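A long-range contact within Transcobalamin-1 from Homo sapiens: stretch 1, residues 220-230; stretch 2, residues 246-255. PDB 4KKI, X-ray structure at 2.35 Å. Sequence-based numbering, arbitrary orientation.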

# COMPACT_ATOMS: atom_id res chain seq x y z
N TYR A 220 -12.77 -6.78 -16.38
CA TYR A 220 -12.32 -6.74 -14.98
C TYR A 220 -11.93 -5.32 -14.59
O TYR A 220 -12.32 -4.83 -13.54
N THR A 221 -11.14 -4.68 -15.45
CA THR A 221 -10.68 -3.32 -15.21
C THR A 221 -11.85 -2.35 -15.15
O THR A 221 -11.90 -1.48 -14.27
N LYS A 222 -12.79 -2.50 -16.08
CA LYS A 222 -14.00 -1.67 -16.11
C LYS A 222 -14.77 -1.75 -14.79
O LYS A 222 -15.16 -0.72 -14.23
N SER A 223 -14.96 -2.97 -14.29
CA SER A 223 -15.67 -3.19 -13.03
C SER A 223 -14.91 -2.60 -11.84
O SER A 223 -15.51 -1.98 -10.96
N LEU A 224 -13.60 -2.80 -11.82
CA LEU A 224 -12.76 -2.28 -10.74
C LEU A 224 -12.75 -0.75 -10.68
O LEU A 224 -12.75 -0.17 -9.60
N VAL A 225 -12.74 -0.11 -11.85
CA VAL A 225 -12.78 1.34 -11.93
C VAL A 225 -14.08 1.89 -11.35
O VAL A 225 -14.08 2.86 -10.59
N GLU A 226 -15.19 1.24 -11.70
CA GLU A 226 -16.49 1.61 -11.16
C GLU A 226 -16.53 1.48 -9.63
O GLU A 226 -17.03 2.37 -8.95
N LYS A 227 -15.99 0.38 -9.12
CA LYS A 227 -15.93 0.15 -7.67
C LYS A 227 -15.01 1.15 -6.98
O LYS A 227 -15.27 1.57 -5.85
N ILE A 228 -13.93 1.53 -7.66
CA ILE A 228 -13.02 2.53 -7.13
C ILE A 228 -13.72 3.89 -7.03
O ILE A 228 -13.70 4.53 -5.98
N LEU A 229 -14.36 4.30 -8.11
CA LEU A 229 -15.07 5.58 -8.15
C LEU A 229 -16.27 5.62 -7.20
O LEU A 229 -16.67 6.68 -6.74
N SER A 230 -16.83 4.45 -6.91
CA SER A 230 -17.96 4.35 -5.98
C SER A 230 -17.53 4.68 -4.56
O SER A 230 -18.37 4.92 -3.69
N GLU A 246 -2.75 6.07 -4.90
CA GLU A 246 -2.68 4.96 -5.84
C GLU A 246 -3.99 4.78 -6.60
O GLU A 246 -4.01 4.23 -7.70
N ALA A 247 -5.09 5.26 -6.03
CA ALA A 247 -6.35 5.28 -6.75
C ALA A 247 -6.25 6.22 -7.95
O ALA A 247 -6.74 5.91 -9.03
N MET A 248 -5.60 7.37 -7.74
CA MET A 248 -5.35 8.32 -8.83
C MET A 248 -4.54 7.67 -9.95
O MET A 248 -4.85 7.86 -11.13
N GLN A 249 -3.50 6.92 -9.59
CA GLN A 249 -2.70 6.19 -10.57
C GLN A 249 -3.57 5.28 -11.42
O GLN A 249 -3.48 5.28 -12.65
N ALA A 250 -4.42 4.50 -10.75
CA ALA A 250 -5.32 3.58 -11.42
C ALA A 250 -6.25 4.31 -12.39
O ALA A 250 -6.48 3.85 -13.50
N LEU A 251 -6.77 5.45 -11.96
CA LEU A 251 -7.67 6.24 -12.80
C LEU A 251 -6.91 6.96 -13.92
O LEU A 251 -7.46 7.20 -14.99
N PHE A 252 -5.64 7.29 -13.66
CA PHE A 252 -4.78 7.89 -14.68
C PHE A 252 -4.68 7.02 -15.92
O PHE A 252 -4.71 7.52 -17.04
N VAL A 253 -4.55 5.71 -15.72
CA VAL A 253 -4.29 4.79 -16.82
C VAL A 253 -5.56 4.11 -17.34
O VAL A 253 -5.49 3.28 -18.24
N SER A 254 -6.71 4.47 -16.77
CA SER A 254 -7.96 3.81 -17.13
C SER A 254 -9.07 4.79 -17.53
O SER A 254 -10.22 4.63 -17.13
N SER A 255 -8.71 5.79 -18.33
CA SER A 255 -9.67 6.79 -18.79
C SER A 255 -10.70 6.22 -19.76
O SER A 255 -11.65 6.88 -20.12

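Residues spaced three or four apart on a helix return to one face, and a few such side chains can make most of a contact with a neighbouring helix; this pair from Transcobalamin-1 is a compact example. The two helices run at 138° to one another, roughly antiparallel, with their axes 10.8 Å apart at closest approach. No hydrogen bond links the two stretches; the contact is mainly apolar packing, burying 290 Å² in total.

On the first helix, Thr221, Val225 and Ile228 direct their CA-to-CB bonds toward the partner, following the familiar spacing of four and three residues that brings side chains back to the same face. Ile228 adopts m for chi1 and t for chi2, an extended chain common in helices. Its CD1 reaches Ala250 CB at 4.1 Å, while its CG2 lies 4.3 Å from Ala247 CB and 4.4 Å from Leu251 CD2. The CA-to-CB bonds of both alanines point toward the first helix; each offers a single methyl, and the isoleucine places CG2 near one and CD1 near the other.

Leucine solves a different problem. The CA-to-CB bonds of Leu229 and Leu251 point sideways, yet both residues take the mt rotamer, and the ends of their chains come nearer to the opposing stretch. The two tips meet, Leu229 CD2 to Leu251 CD1, at 3.8 Å. The other methyl of Leu251, CD2, packs against Val225 CG1 at 4.0 Å, so that this one residue is in contact with Val225, Ile228 and Leu229 and has the largest covered area of the contact, 67 Å².

Val225, in the t rotamer, divides its two methyls between partners: CG1 meets the leucine, whereas CG2 approaches Ser254 OG at 3.4 Å. The hydroxyl beside this methyl has its polar partner within its own stretch. Ser254 has chi1 p, which allows OG to turn back and donate a very short hydrogen bond, 2.5 Å, to Ala250 O. The polar group is thus satisfied locally, just beyond the helix, while the CA-to-CB bond of Ser254 points toward the first stretch. Thr221 completes this end more loosely: with chi1 m, its CG2 lies 4.4 Å from Ser254 CB, and its OG1 is hydrogen-bonded elsewhere in the structure.

Charge is kept off the interface. The CA-to-CB bonds of Lys222 and Glu226 point away from the second stretch, and the two residues pair with each other one turn apart, Lys222 NZ to Glu226 OE2 at 2.8 Å, a salt bridge within the helix.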

# COMPACT_ATOMS: atom_id res chain seq x y z
CB TYR A 220 -11.11 -7.66 -14.76
CG TYR A 220 -11.41 -9.15 -14.82
CD1 TYR A 220 -12.69 -9.62 -15.09
CD2 TYR A 220 -10.40 -10.08 -14.59
CE1 TYR A 220 -12.95 -10.97 -15.14
CE2 TYR A 220 -10.66 -11.43 -14.64
CZ TYR A 220 -11.93 -11.87 -14.91
OH TYR A 220 -12.19 -13.22 -14.96
CB THR A 221 -9.70 -2.85 -16.30
OG1 THR A 221 -8.60 -3.76 -16.39
CG2 THR A 221 -9.17 -1.46 -15.97
CB LYS A 222 -14.90 -2.10 -17.26
CG LYS A 222 -16.19 -1.29 -17.38
CD LYS A 222 -16.96 -1.68 -18.63
CE LYS A 222 -18.28 -0.93 -18.72
NZ LYS A 222 -19.20 -1.25 -17.59
CB SER A 223 -15.93 -4.68 -12.82
OG SER A 223 -16.52 -4.93 -11.56
CB LEU A 224 -11.34 -2.83 -10.85
CG LEU A 224 -11.18 -4.31 -10.52
CD1 LEU A 224 -9.74 -4.77 -10.75
CD2 LEU A 224 -11.61 -4.59 -9.09
CB VAL A 225 -12.61 1.84 -13.38
CG1 VAL A 225 -12.97 3.32 -13.50
CG2 VAL A 225 -11.19 1.59 -13.86
CB GLU A 226 -17.59 0.77 -11.80
CG GLU A 226 -17.72 1.00 -13.30
CD GLU A 226 -18.54 -0.07 -13.99
OE1 GLU A 226 -18.84 -1.09 -13.34
OE2 GLU A 226 -18.87 0.11 -15.18
CB LYS A 227 -15.48 -1.27 -7.36
CG LYS A 227 -16.43 -2.36 -7.81
CD LYS A 227 -15.82 -3.74 -7.61
CE LYS A 227 -16.78 -4.83 -8.05
NZ LYS A 227 -17.99 -4.88 -7.18
CB ILE A 228 -11.74 2.66 -7.98
CG1 ILE A 228 -10.82 1.45 -7.74
CG2 ILE A 228 -10.98 3.93 -7.64
CD1 ILE A 228 -9.60 1.43 -8.63
CB LEU A 229 -15.52 5.91 -9.58
CG LEU A 229 -14.41 6.39 -10.52
CD1 LEU A 229 -14.92 6.47 -11.95
CD2 LEU A 229 -13.90 7.75 -10.06
CB SER A 230 -18.57 2.95 -6.02
OG SER A 230 -19.16 2.69 -7.28
CB GLU A 246 -2.23 3.68 -5.14
CG GLU A 246 -0.83 3.81 -4.53
CD GLU A 246 -0.27 2.50 -4.01
OE1 GLU A 246 -1.06 1.65 -3.53
OE2 GLU A 246 0.96 2.31 -4.08
CB ALA A 247 -7.50 5.69 -5.84
CB MET A 248 -4.64 9.57 -8.31
CG MET A 248 -5.46 10.43 -7.35
SD MET A 248 -4.53 11.82 -6.66
CE MET A 248 -4.24 12.80 -8.13
CB GLN A 249 -1.62 5.34 -9.89
CG GLN A 249 -0.49 6.12 -9.26
CD GLN A 249 0.66 5.22 -8.85
OE1 GLN A 249 1.02 4.29 -9.58
NE2 GLN A 249 1.24 5.49 -7.68
CB ALA A 250 -6.12 2.78 -10.41
CB LEU A 251 -8.46 7.25 -11.96
CG LEU A 251 -9.44 6.67 -10.93
CD1 LEU A 251 -10.15 7.78 -10.19
CD2 LEU A 251 -10.44 5.74 -11.60
CB PHE A 252 -3.36 8.12 -14.13
CG PHE A 252 -3.22 9.35 -13.27
CD1 PHE A 252 -4.30 10.18 -13.04
CD2 PHE A 252 -2.00 9.67 -12.71
CE1 PHE A 252 -4.17 11.31 -12.25
CE2 PHE A 252 -1.85 10.80 -11.93
CZ PHE A 252 -2.94 11.62 -11.69
CB VAL A 253 -3.28 3.70 -16.41
CG1 VAL A 253 -2.01 4.34 -15.86
CG2 VAL A 253 -3.89 2.75 -15.40
CB SER A 254 -8.43 2.88 -16.01
OG SER A 254 -8.60 3.58 -14.79
CB SER A 255 -8.94 7.95 -19.46
OG SER A 255 -7.55 7.89 -19.21